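Local structure of glycoside hydrolase family 81 (Clostridium thermocellum, 6FOP) at residues 368-380 with 423-437. The protein probably hydrolyses beta-1,3-glucans such as laminarin, as a family 81 glycoside hydrolase of the Clostridium thermocellum cellulosome. Sequence-based numbering, arbitrary orientation. Where two conformers were deposited one is given.
Sequences FISFMKSSLEDWF and FLHAAAQIALRDPQW. With CA (calcium ion), chain C; CA (calcium ion), chain D.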
# COMPACT_ATOMS: atom_id res chain seq x y z
N PHE A 368 -0.47 14.85 -28.31
CA PHE A 368 -0.44 14.13 -27.03
C PHE A 368 -0.45 12.63 -27.26
O PHE A 368 0.41 11.91 -26.73
CB PHE A 368 -1.63 14.54 -26.15
CG PHE A 368 -1.66 15.99 -25.71
CD1 PHE A 368 -0.50 16.72 -25.53
CD2 PHE A 368 -2.87 16.61 -25.43
CE1 PHE A 368 -0.54 18.03 -25.12
CE2 PHE A 368 -2.89 17.93 -25.00
CZ PHE A 368 -1.73 18.63 -24.87
N ILE A 369 -1.42 12.13 -28.02
CA ILE A 369 -1.56 10.67 -28.31
C ILE A 369 -0.33 10.14 -29.00
O ILE A 369 0.15 9.05 -28.69
CB ILE A 369 -2.80 10.33 -29.18
CG1 ILE A 369 -4.05 10.55 -28.36
CG2 ILE A 369 -2.76 8.87 -29.67
CD1 ILE A 369 -5.36 10.35 -29.08
N SER A 370 0.19 10.89 -29.98
CA SER A 370 1.37 10.45 -30.72
C SER A 370 2.56 10.24 -29.79
O SER A 370 3.28 9.24 -29.89
CB SER A 370 1.75 11.47 -31.80
OG SER A 370 2.94 11.10 -32.47
N PHE A 371 2.79 11.20 -28.90
CA PHE A 371 3.91 11.08 -27.96
C PHE A 371 3.67 9.96 -26.95
O PHE A 371 4.60 9.21 -26.64
CB PHE A 371 4.25 12.41 -27.25
CG PHE A 371 5.57 12.34 -26.53
CD1 PHE A 371 6.75 12.45 -27.24
CD2 PHE A 371 5.64 12.06 -25.18
CE1 PHE A 371 7.98 12.37 -26.63
CE2 PHE A 371 6.88 11.99 -24.55
CZ PHE A 371 8.04 12.14 -25.27
N MET A 372 2.44 9.84 -26.47
CA MET A 372 2.13 8.77 -25.54
C MET A 372 2.40 7.40 -26.18
O MET A 372 3.07 6.54 -25.61
CB MET A 372 0.67 8.86 -25.08
CG MET A 372 0.43 10.05 -24.18
SD MET A 372 -1.33 10.51 -24.02
CE MET A 372 -1.94 9.15 -23.00
N LYS A 373 1.87 7.20 -27.38
CA LYS A 373 2.07 5.94 -28.07
C LYS A 373 3.53 5.72 -28.42
O LYS A 373 4.08 4.64 -28.14
CB LYS A 373 1.21 5.85 -29.32
CG LYS A 373 -0.28 5.61 -29.09
CD LYS A 373 -1.02 5.45 -30.42
CE LYS A 373 -2.44 4.95 -30.27
NZ LYS A 373 -3.06 4.74 -31.61
N SER A 374 4.18 6.67 -29.08
CA SER A 374 5.54 6.42 -29.56
C SER A 374 6.48 6.16 -28.36
O SER A 374 7.36 5.29 -28.43
CB SER A 374 6.05 7.56 -30.44
OG SER A 374 6.15 8.79 -29.73
N SER A 375 6.28 6.90 -27.28
CA SER A 375 7.17 6.70 -26.15
C SER A 375 6.90 5.37 -25.44
O SER A 375 7.86 4.70 -25.08
CB SER A 375 7.16 7.88 -25.19
OG SER A 375 5.92 7.98 -24.54
N LEU A 376 5.63 5.00 -25.26
CA LEU A 376 5.32 3.70 -24.67
C LEU A 376 5.84 2.56 -25.55
O LEU A 376 6.40 1.59 -25.05
CB LEU A 376 3.83 3.53 -24.38
CG LEU A 376 3.34 4.35 -23.19
CD1 LEU A 376 1.84 4.19 -23.09
CD2 LEU A 376 4.04 3.99 -21.88
N GLU A 377 5.69 2.69 -26.87
CA GLU A 377 6.16 1.64 -27.77
C GLU A 377 7.70 1.52 -27.66
O GLU A 377 8.22 0.42 -27.65
CB GLU A 377 5.72 1.93 -29.21
CG GLU A 377 4.21 1.87 -29.39
CD GLU A 377 3.72 2.38 -30.73
OE1 GLU A 377 4.52 2.47 -31.68
OE2 GLU A 377 2.50 2.65 -30.84
N ASP A 378 8.39 2.64 -27.49
CA ASP A 378 9.86 2.63 -27.28
C ASP A 378 10.18 1.94 -25.93
O ASP A 378 10.94 0.96 -25.88
CB ASP A 378 10.43 4.06 -27.38
CG ASP A 378 11.95 4.10 -27.36
OD1 ASP A 378 12.64 3.10 -27.00
OD2 ASP A 378 12.50 5.17 -27.73
N TRP A 379 9.59 2.43 -24.85
CA TRP A 379 9.85 1.82 -23.55
C TRP A 379 9.55 0.34 -23.55
O TRP A 379 10.25 -0.42 -22.87
CB TRP A 379 9.08 2.54 -22.43
CG TRP A 379 9.75 3.80 -21.93
CD1 TRP A 379 9.50 5.10 -22.33
CD2 TRP A 379 10.76 3.89 -20.94
NE1 TRP A 379 10.29 5.96 -21.64
CE2 TRP A 379 11.07 5.25 -20.76
CE3 TRP A 379 11.43 2.95 -20.15
CZ2 TRP A 379 12.04 5.68 -19.85
CZ3 TRP A 379 12.38 3.37 -19.27
CH2 TRP A 379 12.67 4.72 -19.10
N PHE A 380 8.49 -0.08 -24.26
CA PHE A 380 8.03 -1.46 -24.28
C PHE A 380 8.74 -2.34 -25.29
O PHE A 380 8.31 -3.47 -25.52
CB PHE A 380 6.49 -1.54 -24.47
CG PHE A 380 5.67 -0.96 -23.36
CD1 PHE A 380 6.16 -0.80 -22.06
CD2 PHE A 380 4.35 -0.59 -23.61
CE1 PHE A 380 5.36 -0.29 -21.05
CE2 PHE A 380 3.56 -0.09 -22.61
CZ PHE A 380 4.07 0.07 -21.32
N PHE A 423 2.96 5.15 -16.25
CA PHE A 423 2.99 4.43 -17.53
C PHE A 423 1.65 3.72 -17.76
O PHE A 423 1.10 3.74 -18.87
CB PHE A 423 4.12 3.37 -17.57
CG PHE A 423 5.50 3.93 -17.77
CD1 PHE A 423 6.14 4.68 -16.77
CD2 PHE A 423 6.20 3.69 -18.94
CE1 PHE A 423 7.41 5.19 -16.96
CE2 PHE A 423 7.48 4.19 -19.13
CZ PHE A 423 8.09 4.97 -18.15
N LEU A 424 1.11 3.12 -16.70
CA LEU A 424 -0.15 2.42 -16.78
C LEU A 424 -1.31 3.37 -17.05
O LEU A 424 -2.23 3.03 -17.78
CB LEU A 424 -0.39 1.62 -15.50
CG LEU A 424 0.59 0.47 -15.26
CD1 LEU A 424 0.31 -0.13 -13.88
CD2 LEU A 424 0.53 -0.57 -16.36
N HIS A 425 -1.25 4.57 -16.47
CA HIS A 425 -2.28 5.57 -16.71
C HIS A 425 -2.33 5.93 -18.22
O HIS A 425 -3.39 5.91 -18.85
CB HIS A 425 -2.14 6.79 -15.83
CG HIS A 425 -3.30 7.72 -15.93
ND1 HIS A 425 -3.25 9.00 -15.45
CD2 HIS A 425 -4.55 7.55 -16.44
CE1 HIS A 425 -4.42 9.59 -15.66
NE2 HIS A 425 -5.21 8.74 -16.28
N ALA A 426 -1.15 6.20 -18.78
CA ALA A 426 -1.08 6.53 -20.20
C ALA A 426 -1.57 5.38 -21.04
O ALA A 426 -2.31 5.58 -22.01
CB ALA A 426 0.33 6.93 -20.58
N ALA A 427 -1.16 4.16 -20.71
CA ALA A 427 -1.61 2.99 -21.47
C ALA A 427 -3.11 2.82 -21.41
O ALA A 427 -3.74 2.47 -22.40
CB ALA A 427 -0.93 1.75 -20.96
N ALA A 428 -3.69 3.03 -20.23
CA ALA A 428 -5.13 2.95 -20.06
C ALA A 428 -5.87 4.00 -20.89
O ALA A 428 -6.93 3.68 -21.50
CB ALA A 428 -5.50 3.06 -18.59
N GLN A 429 -5.38 5.24 -20.88
CA GLN A 429 -6.02 6.26 -21.71
C GLN A 429 -5.96 5.88 -23.20
O GLN A 429 -6.93 6.11 -23.93
CB GLN A 429 -5.40 7.62 -21.46
CG GLN A 429 -5.62 8.22 -20.07
CD GLN A 429 -7.07 8.46 -19.72
OE1 GLN A 429 -7.94 8.47 -20.59
NE2 GLN A 429 -7.36 8.65 -18.44
N ILE A 430 -4.83 5.31 -23.65
CA ILE A 430 -4.78 4.81 -25.01
C ILE A 430 -5.80 3.69 -25.21
O ILE A 430 -6.54 3.68 -26.22
CB ILE A 430 -3.37 4.38 -25.43
CG1 ILE A 430 -2.42 5.56 -25.40
CG2 ILE A 430 -3.38 3.73 -26.80
CD1 ILE A 430 -0.99 5.18 -25.43
N ALA A 431 -5.85 2.75 -24.28
CA ALA A 431 -6.79 1.62 -24.40
C ALA A 431 -8.26 1.99 -24.52
O ALA A 431 -9.01 1.35 -25.25
CB ALA A 431 -6.58 0.66 -23.24
N LEU A 432 -8.65 3.07 -23.84
CA LEU A 432 -10.03 3.57 -23.90
C LEU A 432 -10.37 4.09 -25.30
O LEU A 432 -11.54 4.14 -25.66
CB LEU A 432 -10.23 4.69 -22.86
CG LEU A 432 -10.25 4.20 -21.42
CD1 LEU A 432 -10.05 5.37 -20.45
CD2 LEU A 432 -11.55 3.45 -21.12
N ARG A 433 -9.35 4.45 -26.07
CA ARG A 433 -9.49 5.04 -27.39
C ARG A 433 -9.12 4.11 -28.53
O ARG A 433 -9.51 4.34 -29.67
CB ARG A 433 -8.64 6.30 -27.47
CG ARG A 433 -9.10 7.39 -26.53
CD ARG A 433 -8.01 8.40 -26.29
NE ARG A 433 -8.51 9.54 -25.54
CZ ARG A 433 -8.67 9.59 -24.21
NH1 ARG A 433 -8.31 8.57 -23.45
NH2 ARG A 433 -9.14 10.66 -23.62
N ASP A 434 -8.37 3.06 -28.25
CA ASP A 434 -7.75 2.27 -29.29
C ASP A 434 -7.61 0.84 -28.77
O ASP A 434 -6.57 0.49 -28.18
CB ASP A 434 -6.42 2.86 -29.71
CG ASP A 434 -5.80 2.14 -30.87
OD1 ASP A 434 -6.24 1.03 -31.20
OD2 ASP A 434 -4.81 2.68 -31.42
N PRO A 435 -8.68 0.04 -28.95
CA PRO A 435 -8.64 -1.35 -28.51
C PRO A 435 -7.61 -2.19 -29.25
O PRO A 435 -7.16 -3.22 -28.74
CB PRO A 435 -10.07 -1.84 -28.78
CG PRO A 435 -10.55 -1.00 -29.92
CD PRO A 435 -9.89 0.34 -29.74
N GLN A 436 -7.28 -1.79 -30.47
CA GLN A 436 -6.31 -2.48 -31.29
C GLN A 436 -4.91 -2.38 -30.65
O GLN A 436 -4.25 -3.37 -30.38
CB GLN A 436 -6.37 -1.83 -32.70
CG GLN A 436 -5.38 -2.29 -33.71
CD GLN A 436 -5.51 -1.47 -34.97
OE1 GLN A 436 -5.36 -0.26 -34.95
NE2 GLN A 436 -5.82 -2.13 -36.06
N TRP A 437 -4.51 -1.15 -30.33
CA TRP A 437 -3.19 -0.89 -29.72
C TRP A 437 -3.00 -1.65 -28.39
O TRP A 437 -1.94 -2.22 -28.11
CB TRP A 437 -3.04 0.61 -29.46
CG TRP A 437 -1.68 1.06 -29.05
CD1 TRP A 437 -0.70 1.54 -29.87
CD2 TRP A 437 -1.13 1.10 -27.72
NE1 TRP A 437 0.40 1.86 -29.16
CE2 TRP A 437 0.18 1.58 -27.84
CE3 TRP A 437 -1.63 0.76 -26.46
CZ2 TRP A 437 1.01 1.77 -26.73
CZ3 TRP A 437 -0.79 0.93 -25.35
CH2 TRP A 437 0.51 1.44 -25.50
CA CA C . 13.24 0.92 -26.38
CA CA D . 14.76 4.00 -28.14
O HOH W 1 15.10 5.98 -29.26
O HOH W 2 15.94 4.82 -26.47
O HOH W 3 13.80 3.00 -30.06
O HOH W 4 16.69 3.50 -29.49
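Lys373 and Asp434 form a salt bridge, NZ to OD2 at 2.7 Å, that joins helix 362-379 to the break between helix 416-433 and the short helix after it, all in the family 81 C-terminal domain, a member of the six-hairpin clan and consistent with its helical-barrel architecture. The extended lysine chain carries NZ to OD2, which it meets nearly along the C-O axis. Asp434 is also the N-cap of the short, weakly bonded helix that follows: its other oxygen, OD1, takes the Trp437 backbone N from above the carboxylate plane, so one side chain both starts that helix and ties it to helix 362-379. One turn along, Trp437 NE1 donates to Glu377 OE2 over 2.8 Å at 157°; the acceptor lies in the indole plane and is met on its anti side, which helps to fix the ring's rotation. Lys373 CG rests over a face of the five-membered ring in a CH-pi contact, and Ile430 CG2 also lies over the indole.

Deeper in, segments 368-379 and 423-433 cross at -120°, their axes 10.1 Å apart at closest approach. Leu376 is the knob, seated among Phe423, Ala426, Ala427 and Ile430; its CD1 packs 3.8 Å from Ile430 CD1, while CD2 turns to Phe423. Met372, bent at chi3, brings CE over the Ala426 backbone and methyl. In the last turn of the helix, Asp378 binds two calcium ions; Glu386 shares both, and Thr381 and Lys389 add to one. Next to it, Trp379 receives Phe423 in a T-shaped stack with planes at 86°, Phe423 CE2 standing 3.6 Å from Trp379 CG.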